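Local structure of cytosol aminopeptidase (Staphylococcus aureus subsp. aureus, 3KZW) at residues 96-101 with 135-140; 384-389 with 414-419; 418-423 with 477-482. The protein probably removes amino acids one at a time from the N-terminus of peptides, as a metal-dependent aminopeptidase of the leucyl (cytosol) aminopeptidase family. All coordinates share one frame; numbering follows the deposited sequence.

Interaction 1 of 3, residues 96-101 with 135-140; sequences ITVGLG and DSFISK
F137 meets V98 and L100 through CD2, CE2 and CZ of its ring. CG1 of V98 lies 3.6 Å from CE2 of F137 and 3.7 Å from CZ of F137. CD2 of L100 sits 3.9 Å from CD2 of F137. Both aliphatic side chains cross the phenylalanine at about a right angle, and both methyls approach the ring obliquely. The second methyl of L100, CD1, rests 3.3 Å from the backbone O of S136 as a plain packing contact. No hydrogen bond links the two segments. F137 holds CG opposite its carbonyl carbon (chi1 -73°), and this sends the ring from the loop toward the strand.

The contact belongs to a beta-alpha-beta crossover in the N-terminal domain. Strand 91-101 leads into helix 108-124, and the helix leads into strand 129-133. The two strands run parallel in a mixed sheet, with strand 39-45 between them. Segment 135-140 follows the second strand. Helix 108-124 adds I114, which touches V98, L100 and F137 alike, and W115, whose ring stacks with that of F137.

Polar bonds outside the segments tie down the loop. S136 OG is hydrogen-bonded to L133 O and to G43 N, while F137 O accepts a hydrogen bond from R106 NH2.

Interaction 2 of 3, residues 384-389 with 414-419; sequences PSVIMD and KVILND
Helix 414-426 packs on one face of the mixed sheet in the catalytic domain, and here its first turns meet strand 386-391. I416 carries the helix side of the contact. Its two branches go to different residues of the strand. CD1 of I416 lies 4.0 Å from CG2 of V386 and 4.1 Å from CB of V386. CG2 of I416 lies 3.9 Å from CE of M388.

With CG1 of I416 opposite the carbonyl carbon (chi1 -64°), CD1 is directed to V386 and CG2 to M388. M388 is extended beyond CG (chi2 178°), which carries its terminal methyl out to the helix. Both pairs of side chains cross obliquely. The backbones stay well apart, with CA of V386 and CA of I416 separated by 8.7 Å. The contact is purely apolar, with no hydrogen bond between the segments.

W511 of helix 505-512 touches V386, M388 and I416, and joins all three into one cluster. I416 also reaches I479 on the adjoining strand 478-482.

V386 and M388, two residues apart, form an apolar strip under the helix, the usual pattern where a helix lies on a sheet in an alpha/beta fold.

Interaction 3 of 3, residues 418-423 with 477-482; sequences NDILQI and PHIHFD
This is an apolar helix-to-sheet contact in the core of the catalytic domain, where the middle of helix 414-426 lies over strand 478-482. I420 provides the helix side, and I479 and F481 provide the strand side. I420 and I479 reach toward each other tip to tip, with CD1 of I420 3.9 Å from CD1 of I479. The other branch of I420 goes to the phenylalanine. CG2 of I420 is 3.9 Å from CZ of F481 and 4.2 Å from CE1 of F481, and it comes to the ring obliquely.

With chi1 of I420 at -73°, CG1 stands opposite the carbonyl carbon and carries CD1 to I479, while CG2 faces F481. Within the strand, CG2 of I479 lies 3.5 Å above the plane of the F481 ring on one face, offset toward the rim. I479 and F481, two residues apart, both direct their side chains to the helix. The backbones are 10.0 Å apart between CA of I420 and CA of I479, and the contact is made by side chains. No hydrogen bond crosses the contact.

T507 and W511 of helix 505-512 pack on I420, and so does M388 of strand 386-391. The F481 ring meets that of F390 on strand 386-391, with the two planes at about 15°. Strand 478-482 pairs parallel with strand 386-391 and antiparallel with strand 406-411. Helix 505-512 packs against helix 414-426 at I420, and helix 461-470 touches H478 and H480, the latter lying between I479 and F481.

In the fold
Interaction 1 comes first along the chain and lies in the N-terminal domain. Interactions 2 and 3 lie in the catalytic domain. Interaction 3 begins on the helix where interaction 2 ends. The centre of interaction 1 is about 37 Å from that of interaction 2 and about 34 Å from that of interaction 3, with no touch. Interactions 2 and 3 have centres about 6 Å apart and share N418 and D419. Both use helix 414-426, which packs on the neighbouring parallel strands 386-391 and 478-482. A probable hydrogen bond from H478 to D389 links their strands. The chain thus has two separate alpha/beta cores, with a single helix spanning two strands in the catalytic one.

Interaction 1 of 3, residues 96-101 with 135-140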
ATOM      1  N   ILE A  96     -42.121 -24.102 -26.498  1.00  2.65           N
ATOM      2  CA  ILE A  96     -40.949 -23.347 -26.071  1.00  2.64           C
ATOM      3  C   ILE A  96     -40.542 -22.367 -27.167  1.00  2.68           C
ATOM      4  O   ILE A  96     -40.233 -22.760 -28.296  1.00  2.66           O
ATOM      5  CB  ILE A  96     -39.771 -24.268 -25.681  1.00  2.65           C
ATOM      6  CG1 ILE A  96     -40.168 -25.160 -24.499  1.00  2.63           C
ATOM      7  CG2 ILE A  96     -38.529 -23.440 -25.327  1.00  2.70           C
ATOM      8  CD1 ILE A  96     -39.246 -26.332 -24.262  1.00  2.64           C
ATOM      9  N   THR A  97     -40.554 -21.087 -26.813  1.00  2.71           N
ATOM     10  CA  THR A  97     -40.291 -20.002 -27.742  1.00  2.67           C
ATOM     11  C   THR A  97     -38.985 -19.300 -27.391  1.00  2.69           C
ATOM     12  O   THR A  97     -38.733 -18.991 -26.225  1.00  2.70           O
ATOM     13  CB  THR A  97     -41.480 -19.011 -27.742  1.00  2.65           C
ATOM     14  OG1 THR A  97     -42.457 -19.451 -28.693  1.00  2.77           O
ATOM     15  CG2 THR A  97     -41.047 -17.589 -28.086  1.00  2.74           C
ATOM     16  N   VAL A  98     -38.150 -19.076 -28.404  1.00  2.67           N
ATOM     17  CA  VAL A  98     -36.964 -18.232 -28.261  1.00  2.67           C
ATOM     18  C   VAL A  98     -37.021 -17.084 -29.274  1.00  2.66           C
ATOM     19  O   VAL A  98     -37.246 -17.305 -30.463  1.00  2.68           O
ATOM     20  CB  VAL A  98     -35.635 -19.047 -28.359  1.00  2.67           C
ATOM     21  CG1 VAL A  98     -35.526 -19.795 -29.685  1.00  2.63           C
ATOM     22  CG2 VAL A  98     -34.420 -18.154 -28.132  1.00  2.62           C
ATOM     23  N   GLY A  99     -36.843 -15.861 -28.784  1.00  2.67           N
ATOM     24  CA  GLY A  99     -36.895 -14.670 -29.625  1.00  2.64           C
ATOM     25  C   GLY A  99     -35.732 -14.567 -30.594  1.00  2.64           C
ATOM     26  O   GLY A  99     -34.601 -14.935 -30.264  1.00  2.62           O
ATOM     27  N   LEU A 100     -36.018 -14.060 -31.791  1.00  2.64           N
ATOM     28  CA  LEU A 100     -35.005 -13.915 -32.836  1.00  2.63           C
ATOM     29  C   LEU A 100     -34.728 -12.454 -33.172  1.00  2.61           C
ATOM     30  O   LEU A 100     -33.743 -12.145 -33.843  1.00  2.66           O
ATOM     31  CB  LEU A 100     -35.423 -14.664 -34.103  1.00  2.63           C
ATOM     32  CG  LEU A 100     -35.939 -16.103 -33.991  1.00  2.60           C
ATOM     33  CD1 LEU A 100     -36.566 -16.519 -35.304  1.00  2.59           C
ATOM     34  CD2 LEU A 100     -34.840 -17.076 -33.590  1.00  2.59           C
ATOM     35  N   GLY A 101     -35.599 -11.564 -32.699  1.00  2.59           N
ATOM     36  CA  GLY A 101     -35.505 -10.137 -32.999  1.00  2.62           C
ATOM     37  C   GLY A 101     -35.842  -9.853 -34.447  1.00  2.60           C
ATOM     38  O   GLY A 101     -36.567 -10.617 -35.082  1.00  2.59           O
ATOM     39  N   ASP A 135     -37.288 -24.567 -39.628  1.00  2.66           N
ATOM     40  CA  ASP A 135     -37.668 -23.571 -40.632  1.00  2.65           C
ATOM     41  C   ASP A 135     -37.958 -22.190 -40.046  1.00  2.67           C
ATOM     42  O   ASP A 135     -37.847 -21.182 -40.747  1.00  2.73           O
ATOM     43  CB  ASP A 135     -38.873 -24.056 -41.445  1.00  2.66           C
ATOM     44  CG  ASP A 135     -38.536 -25.223 -42.365  1.00  2.73           C
ATOM     45  OD1 ASP A 135     -37.339 -25.533 -42.550  1.00  2.73           O
ATOM     46  OD2 ASP A 135     -39.481 -25.828 -42.911  1.00  2.74           O
ATOM     47  N   SER A 136     -38.324 -22.151 -38.766  1.00  2.64           N
ATOM     48  CA  SER A 136     -38.614 -20.896 -38.077  1.00  2.65           C
ATOM     49  C   SER A 136     -37.341 -20.156 -37.669  1.00  2.67           C
ATOM     50  O   SER A 136     -37.394 -18.987 -37.283  1.00  2.70           O
ATOM     51  CB  SER A 136     -39.503 -21.144 -36.852  1.00  2.68           C
ATOM     52  OG  SER A 136     -38.826 -21.898 -35.859  1.00  2.66           O
ATOM     53  N   PHE A 137     -36.204 -20.845 -37.753  1.00  2.67           N
ATOM     54  CA  PHE A 137     -34.906 -20.270 -37.400  1.00  2.69           C
ATOM     55  C   PHE A 137     -34.135 -19.769 -38.620  1.00  2.73           C
ATOM     56  O   PHE A 137     -33.234 -18.936 -38.493  1.00  2.76           O
ATOM     57  CB  PHE A 137     -34.061 -21.292 -36.637  1.00  2.68           C
ATOM     58  CG  PHE A 137     -34.529 -21.535 -35.229  1.00  2.68           C
ATOM     59  CD1 PHE A 137     -35.552 -22.440 -34.967  1.00  2.64           C
ATOM     60  CD2 PHE A 137     -33.943 -20.863 -34.165  1.00  2.62           C
ATOM     61  CE1 PHE A 137     -35.987 -22.665 -33.673  1.00  2.60           C
ATOM     62  CE2 PHE A 137     -34.372 -21.085 -32.863  1.00  2.68           C
ATOM     63  CZ  PHE A 137     -35.397 -21.990 -32.618  1.00  2.64           C
ATOM     64  N   ILE A 138     -34.499 -20.282 -39.794  1.00  2.74           N
ATOM     65  CA  ILE A 138     -33.826 -19.956 -41.047  1.00  2.77           C
ATOM     66  C   ILE A 138     -34.607 -18.894 -41.806  1.00  2.88           C
ATOM     67  O   ILE A 138     -35.805 -19.044 -42.053  1.00  2.87           O
ATOM     68  CB  ILE A 138     -33.658 -21.212 -41.933  1.00  2.77           C
ATOM     69  CG1 ILE A 138     -32.935 -22.318 -41.156  1.00  2.74           C
ATOM     70  CG2 ILE A 138     -32.916 -20.872 -43.232  1.00  2.68           C
ATOM     71  CD1 ILE A 138     -33.260 -23.724 -41.631  1.00  2.79           C
ATOM     72  N   SER A 139     -33.918 -17.818 -42.169  1.00  3.02           N
ATOM     73  CA  SER A 139     -34.553 -16.733 -42.898  1.00  3.13           C
ATOM     74  C   SER A 139     -33.974 -16.598 -44.293  1.00  3.20           C
ATOM     75  O   SER A 139     -32.965 -17.221 -44.632  1.00  3.28           O
ATOM     76  CB  SER A 139     -34.414 -15.411 -42.137  1.00  3.13           C
ATOM     77  OG  SER A 139     -33.088 -14.919 -42.208  1.00  3.28           O
ATOM     78  N   LYS A 140     -34.639 -15.774 -45.095  1.00  3.31           N
ATOM     79  CA  LYS A 140     -34.173 -15.383 -46.417  1.00  3.34           C
ATOM     80  C   LYS A 140     -32.843 -14.619 -46.345  1.00  3.35           C
ATOM     81  O   LYS A 140     -32.101 -14.564 -47.325  1.00  3.34           O
ATOM     82  CB  LYS A 140     -35.249 -14.522 -47.096  1.00  3.34           C
ATOM     83  CG  LYS A 140     -35.804 -13.400 -46.201  1.00  3.57           C
ATOM     84  CD  LYS A 140     -36.973 -12.638 -46.822  1.00  4.02           C
ATOM     85  CE  LYS A 140     -38.313 -13.282 -46.506  1.00  4.42           C
ATOM     86  NZ  LYS A 140     -39.433 -12.309 -46.621  1.00  4.54           N
TER

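Interaction 2 of 3, residues 384-389 with 414-419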
ATOM      1  N   PRO A 384       8.305 -23.550 -40.102  1.00  2.66           N
ATOM      2  CA  PRO A 384       6.894 -23.336 -40.383  1.00  2.66           C
ATOM      3  C   PRO A 384       6.669 -22.122 -41.276  1.00  2.65           C
ATOM      4  O   PRO A 384       7.548 -21.265 -41.385  1.00  2.65           O
ATOM      5  CB  PRO A 384       6.288 -23.092 -38.993  1.00  2.66           C
ATOM      6  CG  PRO A 384       7.451 -22.957 -38.036  1.00  2.61           C
ATOM      7  CD  PRO A 384       8.706 -22.931 -38.826  1.00  2.66           C
ATOM      8  N   SER A 385       5.500 -22.058 -41.909  1.00  2.63           N
ATOM      9  CA  SER A 385       5.128 -20.910 -42.731  1.00  2.66           C
ATOM     10  C   SER A 385       4.736 -19.732 -41.849  1.00  2.67           C
ATOM     11  O   SER A 385       4.921 -18.571 -42.228  1.00  2.71           O
ATOM     12  CB  SER A 385       3.984 -21.266 -43.683  1.00  2.64           C
ATOM     13  OG  SER A 385       2.832 -21.674 -42.968  1.00  2.67           O
ATOM     14  N   VAL A 386       4.195 -20.045 -40.672  1.00  2.65           N
ATOM     15  CA  VAL A 386       3.795 -19.046 -39.679  1.00  2.63           C
ATOM     16  C   VAL A 386       3.839 -19.648 -38.274  1.00  2.62           C
ATOM     17  O   VAL A 386       3.573 -20.837 -38.091  1.00  2.64           O
ATOM     18  CB  VAL A 386       2.386 -18.444 -39.986  1.00  2.64           C
ATOM     19  CG1 VAL A 386       1.277 -19.489 -39.830  1.00  2.62           C
ATOM     20  CG2 VAL A 386       2.107 -17.216 -39.124  1.00  2.63           C
ATOM     21  N   ILE A 387       4.201 -18.824 -37.295  1.00  2.64           N
ATOM     22  CA  ILE A 387       4.171 -19.221 -35.892  1.00  2.64           C
ATOM     23  C   ILE A 387       3.110 -18.397 -35.169  1.00  2.64           C
ATOM     24  O   ILE A 387       3.097 -17.168 -35.258  1.00  2.70           O
ATOM     25  CB  ILE A 387       5.554 -19.047 -35.202  1.00  2.65           C
ATOM     26  CG1 ILE A 387       6.611 -19.917 -35.889  1.00  2.64           C
ATOM     27  CG2 ILE A 387       5.467 -19.388 -33.709  1.00  2.63           C
ATOM     28  CD1 ILE A 387       8.040 -19.636 -35.451  1.00  2.65           C
ATOM     29  N   MET A 388       2.212 -19.083 -34.472  1.00  2.64           N
ATOM     30  CA  MET A 388       1.204 -18.425 -33.646  1.00  2.60           C
ATOM     31  C   MET A 388       1.298 -18.934 -32.222  1.00  2.61           C
ATOM     32  O   MET A 388       1.177 -20.136 -31.977  1.00  2.61           O
ATOM     33  CB  MET A 388      -0.199 -18.671 -34.195  1.00  2.60           C
ATOM     34  CG  MET A 388      -0.465 -18.008 -35.526  1.00  2.66           C
ATOM     35  SD  MET A 388      -2.106 -18.379 -36.158  1.00  2.83           S
ATOM     36  CE  MET A 388      -1.914 -17.873 -37.863  1.00  2.74           C
ATOM     37  N   ASP A 389       1.528 -18.023 -31.283  1.00  2.61           N
ATOM     38  CA  ASP A 389       1.573 -18.397 -29.876  1.00  2.64           C
ATOM     39  C   ASP A 389       0.368 -17.855 -29.108  1.00  2.66           C
ATOM     40  O   ASP A 389      -0.141 -16.773 -29.415  1.00  2.66           O
ATOM     41  CB  ASP A 389       2.908 -18.003 -29.227  1.00  2.62           C
ATOM     42  CG  ASP A 389       3.005 -16.517 -28.923  1.00  2.84           C
ATOM     43  OD1 ASP A 389       2.411 -16.070 -27.914  1.00  2.91           O
ATOM     44  OD2 ASP A 389       3.692 -15.798 -29.676  1.00  2.88           O
ATOM     45  N   LYS A 414       2.069  -9.073 -41.124  1.00  2.66           N
ATOM     46  CA  LYS A 414       1.031  -8.045 -41.175  1.00  2.67           C
ATOM     47  C   LYS A 414      -0.224  -8.525 -41.911  1.00  2.69           C
ATOM     48  O   LYS A 414      -1.344  -8.207 -41.507  1.00  2.70           O
ATOM     49  CB  LYS A 414       1.585  -6.790 -41.856  1.00  2.71           C
ATOM     50  CG  LYS A 414       0.934  -5.487 -41.428  1.00  2.81           C
ATOM     51  CD  LYS A 414       1.650  -4.289 -42.062  1.00  2.90           C
ATOM     52  CE  LYS A 414       1.480  -3.009 -41.232  1.00  3.01           C
ATOM     53  NZ  LYS A 414       0.054  -2.544 -41.134  1.00  2.96           N
ATOM     54  N   VAL A 415      -0.023  -9.293 -42.983  1.00  2.73           N
ATOM     55  CA  VAL A 415      -1.120  -9.769 -43.836  1.00  2.70           C
ATOM     56  C   VAL A 415      -1.967 -10.838 -43.136  1.00  2.70           C
ATOM     57  O   VAL A 415      -3.194 -10.716 -43.076  1.00  2.75           O
ATOM     58  CB  VAL A 415      -0.602 -10.275 -45.213  1.00  2.67           C
ATOM     59  CG1 VAL A 415      -1.721 -10.920 -46.023  1.00  2.61           C
ATOM     60  CG2 VAL A 415       0.028  -9.130 -45.994  1.00  2.67           C
ATOM     61  N   ILE A 416      -1.309 -11.867 -42.601  1.00  2.67           N
ATOM     62  CA  ILE A 416      -1.997 -12.958 -41.902  1.00  2.64           C
ATOM     63  C   ILE A 416      -2.756 -12.443 -40.677  1.00  2.68           C
ATOM     64  O   ILE A 416      -3.848 -12.930 -40.372  1.00  2.74           O
ATOM     65  CB  ILE A 416      -1.027 -14.116 -41.524  1.00  2.66           C
ATOM     66  CG1 ILE A 416      -0.465 -14.773 -42.792  1.00  2.64           C
ATOM     67  CG2 ILE A 416      -1.727 -15.172 -40.666  1.00  2.60           C
ATOM     68  CD1 ILE A 416       0.739 -15.671 -42.559  1.00  2.67           C
ATOM     69  N   LEU A 417      -2.196 -11.446 -39.994  1.00  2.67           N
ATOM     70  CA  LEU A 417      -2.883 -10.831 -38.857  1.00  2.67           C
ATOM     71  C   LEU A 417      -4.179 -10.136 -39.274  1.00  2.68           C
ATOM     72  O   LEU A 417      -5.222 -10.331 -38.642  1.00  2.74           O
ATOM     73  CB  LEU A 417      -1.974  -9.857 -38.101  1.00  2.66           C
ATOM     74  CG  LEU A 417      -2.624  -9.175 -36.883  1.00  2.70           C
ATOM     75  CD1 LEU A 417      -2.971 -10.179 -35.787  1.00  2.59           C
ATOM     76  CD2 LEU A 417      -1.754  -8.062 -36.330  1.00  2.70           C
ATOM     77  N   ASN A 418      -4.108  -9.335 -40.337  1.00  2.67           N
ATOM     78  CA  ASN A 418      -5.277  -8.631 -40.859  1.00  2.69           C
ATOM     79  C   ASN A 418      -6.440  -9.561 -41.187  1.00  2.77           C
ATOM     80  O   ASN A 418      -7.601  -9.212 -40.963  1.00  2.78           O
ATOM     81  CB  ASN A 418      -4.906  -7.786 -42.078  1.00  2.70           C
ATOM     82  CG  ASN A 418      -4.437  -6.392 -41.700  1.00  2.77           C
ATOM     83  OD1 ASN A 418      -3.911  -6.169 -40.609  1.00  2.89           O
ATOM     84  ND2 ASN A 418      -4.630  -5.442 -42.604  1.00  2.86           N
ATOM     85  N   ASP A 419      -6.124 -10.745 -41.705  1.00  2.85           N
ATOM     86  CA  ASP A 419      -7.142 -11.753 -41.987  1.00  3.10           C
ATOM     87  C   ASP A 419      -7.760 -12.275 -40.700  1.00  2.97           C
ATOM     88  O   ASP A 419      -8.975 -12.452 -40.618  1.00  3.05           O
ATOM     89  CB  ASP A 419      -6.552 -12.912 -42.793  1.00  3.29           C
ATOM     90  CG  ASP A 419      -6.054 -12.480 -44.155  1.00  4.17           C
ATOM     91  OD1 ASP A 419      -6.581 -11.481 -44.697  1.00  4.82           O
ATOM     92  OD2 ASP A 419      -5.133 -13.138 -44.685  1.00  5.58           O
TER

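Interaction 3 of 3, residues 418-423 with 477-482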
ATOM      1  N   ASN A 418      -4.108  -9.335 -40.337  1.00  2.67           N
ATOM      2  CA  ASN A 418      -5.277  -8.631 -40.859  1.00  2.69           C
ATOM      3  C   ASN A 418      -6.440  -9.561 -41.187  1.00  2.77           C
ATOM      4  O   ASN A 418      -7.601  -9.212 -40.963  1.00  2.78           O
ATOM      5  CB  ASN A 418      -4.906  -7.786 -42.078  1.00  2.70           C
ATOM      6  CG  ASN A 418      -4.437  -6.392 -41.700  1.00  2.77           C
ATOM      7  OD1 ASN A 418      -3.911  -6.169 -40.609  1.00  2.89           O
ATOM      8  ND2 ASN A 418      -4.630  -5.442 -42.604  1.00  2.86           N
ATOM      9  N   ASP A 419      -6.124 -10.745 -41.705  1.00  2.85           N
ATOM     10  CA  ASP A 419      -7.142 -11.753 -41.987  1.00  3.10           C
ATOM     11  C   ASP A 419      -7.760 -12.275 -40.700  1.00  2.97           C
ATOM     12  O   ASP A 419      -8.975 -12.452 -40.618  1.00  3.05           O
ATOM     13  CB  ASP A 419      -6.552 -12.912 -42.793  1.00  3.29           C
ATOM     14  CG  ASP A 419      -6.054 -12.480 -44.155  1.00  4.17           C
ATOM     15  OD1 ASP A 419      -6.581 -11.481 -44.697  1.00  4.82           O
ATOM     16  OD2 ASP A 419      -5.133 -13.138 -44.685  1.00  5.58           O
ATOM     17  N   ILE A 420      -6.914 -12.506 -39.698  1.00  2.79           N
ATOM     18  CA  ILE A 420      -7.359 -13.021 -38.408  1.00  2.71           C
ATOM     19  C   ILE A 420      -8.201 -11.992 -37.648  1.00  2.75           C
ATOM     20  O   ILE A 420      -9.216 -12.344 -37.036  1.00  2.77           O
ATOM     21  CB  ILE A 420      -6.168 -13.538 -37.563  1.00  2.68           C
ATOM     22  CG1 ILE A 420      -5.653 -14.854 -38.153  1.00  2.60           C
ATOM     23  CG2 ILE A 420      -6.563 -13.737 -36.096  1.00  2.63           C
ATOM     24  CD1 ILE A 420      -4.291 -15.261 -37.659  1.00  2.72           C
ATOM     25  N   LEU A 421      -7.792 -10.724 -37.710  1.00  2.69           N
ATOM     26  CA  LEU A 421      -8.561  -9.638 -37.103  1.00  2.65           C
ATOM     27  C   LEU A 421      -9.945  -9.508 -37.739  1.00  2.65           C
ATOM     28  O   LEU A 421     -10.909  -9.151 -37.065  1.00  2.73           O
ATOM     29  CB  LEU A 421      -7.805  -8.308 -37.192  1.00  2.66           C
ATOM     30  CG  LEU A 421      -6.504  -8.134 -36.400  1.00  2.64           C
ATOM     31  CD1 LEU A 421      -5.837  -6.821 -36.772  1.00  2.69           C
ATOM     32  CD2 LEU A 421      -6.729  -8.211 -34.895  1.00  2.59           C
ATOM     33  N   GLN A 422     -10.034  -9.804 -39.034  1.00  2.64           N
ATOM     34  CA  GLN A 422     -11.315  -9.827 -39.741  1.00  2.70           C
ATOM     35  C   GLN A 422     -12.172 -11.019 -39.332  1.00  2.71           C
ATOM     36  O   GLN A 422     -13.352 -10.860 -39.014  1.00  2.77           O
ATOM     37  CB  GLN A 422     -11.106  -9.832 -41.260  1.00  2.68           C
ATOM     38  CG  GLN A 422     -11.377  -8.494 -41.931  1.00  2.82           C
ATOM     39  CD  GLN A 422     -12.848  -8.105 -41.884  1.00  2.92           C
ATOM     40  OE1 GLN A 422     -13.728  -8.918 -42.176  1.00  2.84           O
ATOM     41  NE2 GLN A 422     -13.119  -6.854 -41.514  1.00  2.96           N
ATOM     42  N   ILE A 423     -11.566 -12.205 -39.346  1.00  2.70           N
ATOM     43  CA  ILE A 423     -12.252 -13.452 -39.013  1.00  2.66           C
ATOM     44  C   ILE A 423     -12.817 -13.405 -37.594  1.00  2.67           C
ATOM     45  O   ILE A 423     -13.967 -13.782 -37.369  1.00  2.67           O
ATOM     46  CB  ILE A 423     -11.313 -14.677 -39.194  1.00  2.67           C
ATOM     47  CG1 ILE A 423     -11.134 -14.996 -40.681  1.00  2.58           C
ATOM     48  CG2 ILE A 423     -11.845 -15.899 -38.443  1.00  2.65           C
ATOM     49  CD1 ILE A 423      -9.888 -15.804 -41.000  1.00  2.63           C
ATOM     50  N   PRO A 477       7.368 -15.370 -40.021  1.00  2.65           N
ATOM     51  CA  PRO A 477       6.093 -14.744 -39.674  1.00  2.65           C
ATOM     52  C   PRO A 477       5.560 -15.239 -38.331  1.00  2.63           C
ATOM     53  O   PRO A 477       5.367 -16.440 -38.142  1.00  2.66           O
ATOM     54  CB  PRO A 477       5.177 -15.179 -40.820  1.00  2.66           C
ATOM     55  CG  PRO A 477       6.087 -15.270 -41.985  1.00  2.56           C
ATOM     56  CD  PRO A 477       7.402 -15.771 -41.442  1.00  2.64           C
ATOM     57  N   HIS A 478       5.343 -14.306 -37.410  1.00  2.61           N
ATOM     58  CA  HIS A 478       4.990 -14.632 -36.032  1.00  2.65           C
ATOM     59  C   HIS A 478       3.854 -13.738 -35.538  1.00  2.67           C
ATOM     60  O   HIS A 478       3.943 -12.509 -35.618  1.00  2.69           O
ATOM     61  CB  HIS A 478       6.221 -14.459 -35.130  1.00  2.62           C
ATOM     62  CG  HIS A 478       6.068 -15.033 -33.753  1.00  2.66           C
ATOM     63  ND1 HIS A 478       7.144 -15.475 -33.015  1.00  2.67           N
ATOM     64  CD2 HIS A 478       4.975 -15.238 -32.979  1.00  2.69           C
ATOM     65  CE1 HIS A 478       6.722 -15.922 -31.846  1.00  2.73           C
ATOM     66  NE2 HIS A 478       5.409 -15.793 -31.800  1.00  2.67           N
ATOM     67  N   ILE A 479       2.788 -14.360 -35.038  1.00  2.63           N
ATOM     68  CA  ILE A 479       1.730 -13.626 -34.350  1.00  2.65           C
ATOM     69  C   ILE A 479       1.623 -14.071 -32.890  1.00  2.68           C
ATOM     70  O   ILE A 479       1.503 -15.260 -32.597  1.00  2.73           O
ATOM     71  CB  ILE A 479       0.354 -13.752 -35.043  1.00  2.66           C
ATOM     72  CG1 ILE A 479       0.443 -13.335 -36.513  1.00  2.58           C
ATOM     73  CG2 ILE A 479      -0.679 -12.892 -34.315  1.00  2.64           C
ATOM     74  CD1 ILE A 479      -0.784 -13.674 -37.330  1.00  2.63           C
ATOM     75  N   HIS A 480       1.678 -13.099 -31.984  1.00  2.69           N
ATOM     76  CA  HIS A 480       1.578 -13.349 -30.551  1.00  2.64           C
ATOM     77  C   HIS A 480       0.209 -12.912 -30.029  1.00  2.69           C
ATOM     78  O   HIS A 480      -0.210 -11.768 -30.230  1.00  2.71           O
ATOM     79  CB  HIS A 480       2.714 -12.625 -29.814  1.00  2.62           C
ATOM     80  CG  HIS A 480       2.527 -12.547 -28.332  1.00  2.68           C
ATOM     81  ND1 HIS A 480       2.503 -13.664 -27.525  1.00  2.82           N
ATOM     82  CD2 HIS A 480       2.358 -11.484 -27.510  1.00  2.77           C
ATOM     83  CE1 HIS A 480       2.318 -13.294 -26.269  1.00  2.82           C
ATOM     84  NE2 HIS A 480       2.229 -11.976 -26.233  1.00  2.85           N
ATOM     85  N   PHE A 481      -0.486 -13.834 -29.367  1.00  2.67           N
ATOM     86  CA  PHE A 481      -1.808 -13.561 -28.809  1.00  2.67           C
ATOM     87  C   PHE A 481      -1.786 -13.531 -27.281  1.00  2.71           C
ATOM     88  O   PHE A 481      -1.643 -14.574 -26.631  1.00  2.75           O
ATOM     89  CB  PHE A 481      -2.824 -14.602 -29.284  1.00  2.65           C
ATOM     90  CG  PHE A 481      -3.117 -14.550 -30.756  1.00  2.63           C
ATOM     91  CD1 PHE A 481      -3.916 -13.541 -31.285  1.00  2.63           C
ATOM     92  CD2 PHE A 481      -2.617 -15.524 -31.611  1.00  2.60           C
ATOM     93  CE1 PHE A 481      -4.199 -13.496 -32.648  1.00  2.65           C
ATOM     94  CE2 PHE A 481      -2.900 -15.493 -32.969  1.00  2.64           C
ATOM     95  CZ  PHE A 481      -3.694 -14.475 -33.489  1.00  2.64           C
ATOM     96  N   ASP A 482      -1.925 -12.334 -26.714  1.00  2.70           N
ATOM     97  CA  ASP A 482      -2.027 -12.175 -25.266  1.00  2.65           C
ATOM     98  C   ASP A 482      -3.494 -12.263 -24.863  1.00  2.66           C
ATOM     99  O   ASP A 482      -4.262 -11.317 -25.052  1.00  2.69           O
ATOM    100  CB  ASP A 482      -1.408 -10.849 -24.811  1.00  2.62           C
ATOM    101  CG  ASP A 482      -1.018 -10.850 -23.332  1.00  2.86           C
ATOM    102  OD1 ASP A 482      -1.568 -11.654 -22.541  1.00  2.96           O
ATOM    103  OD2 ASP A 482      -0.150 -10.034 -22.953  1.00  2.93           O
TER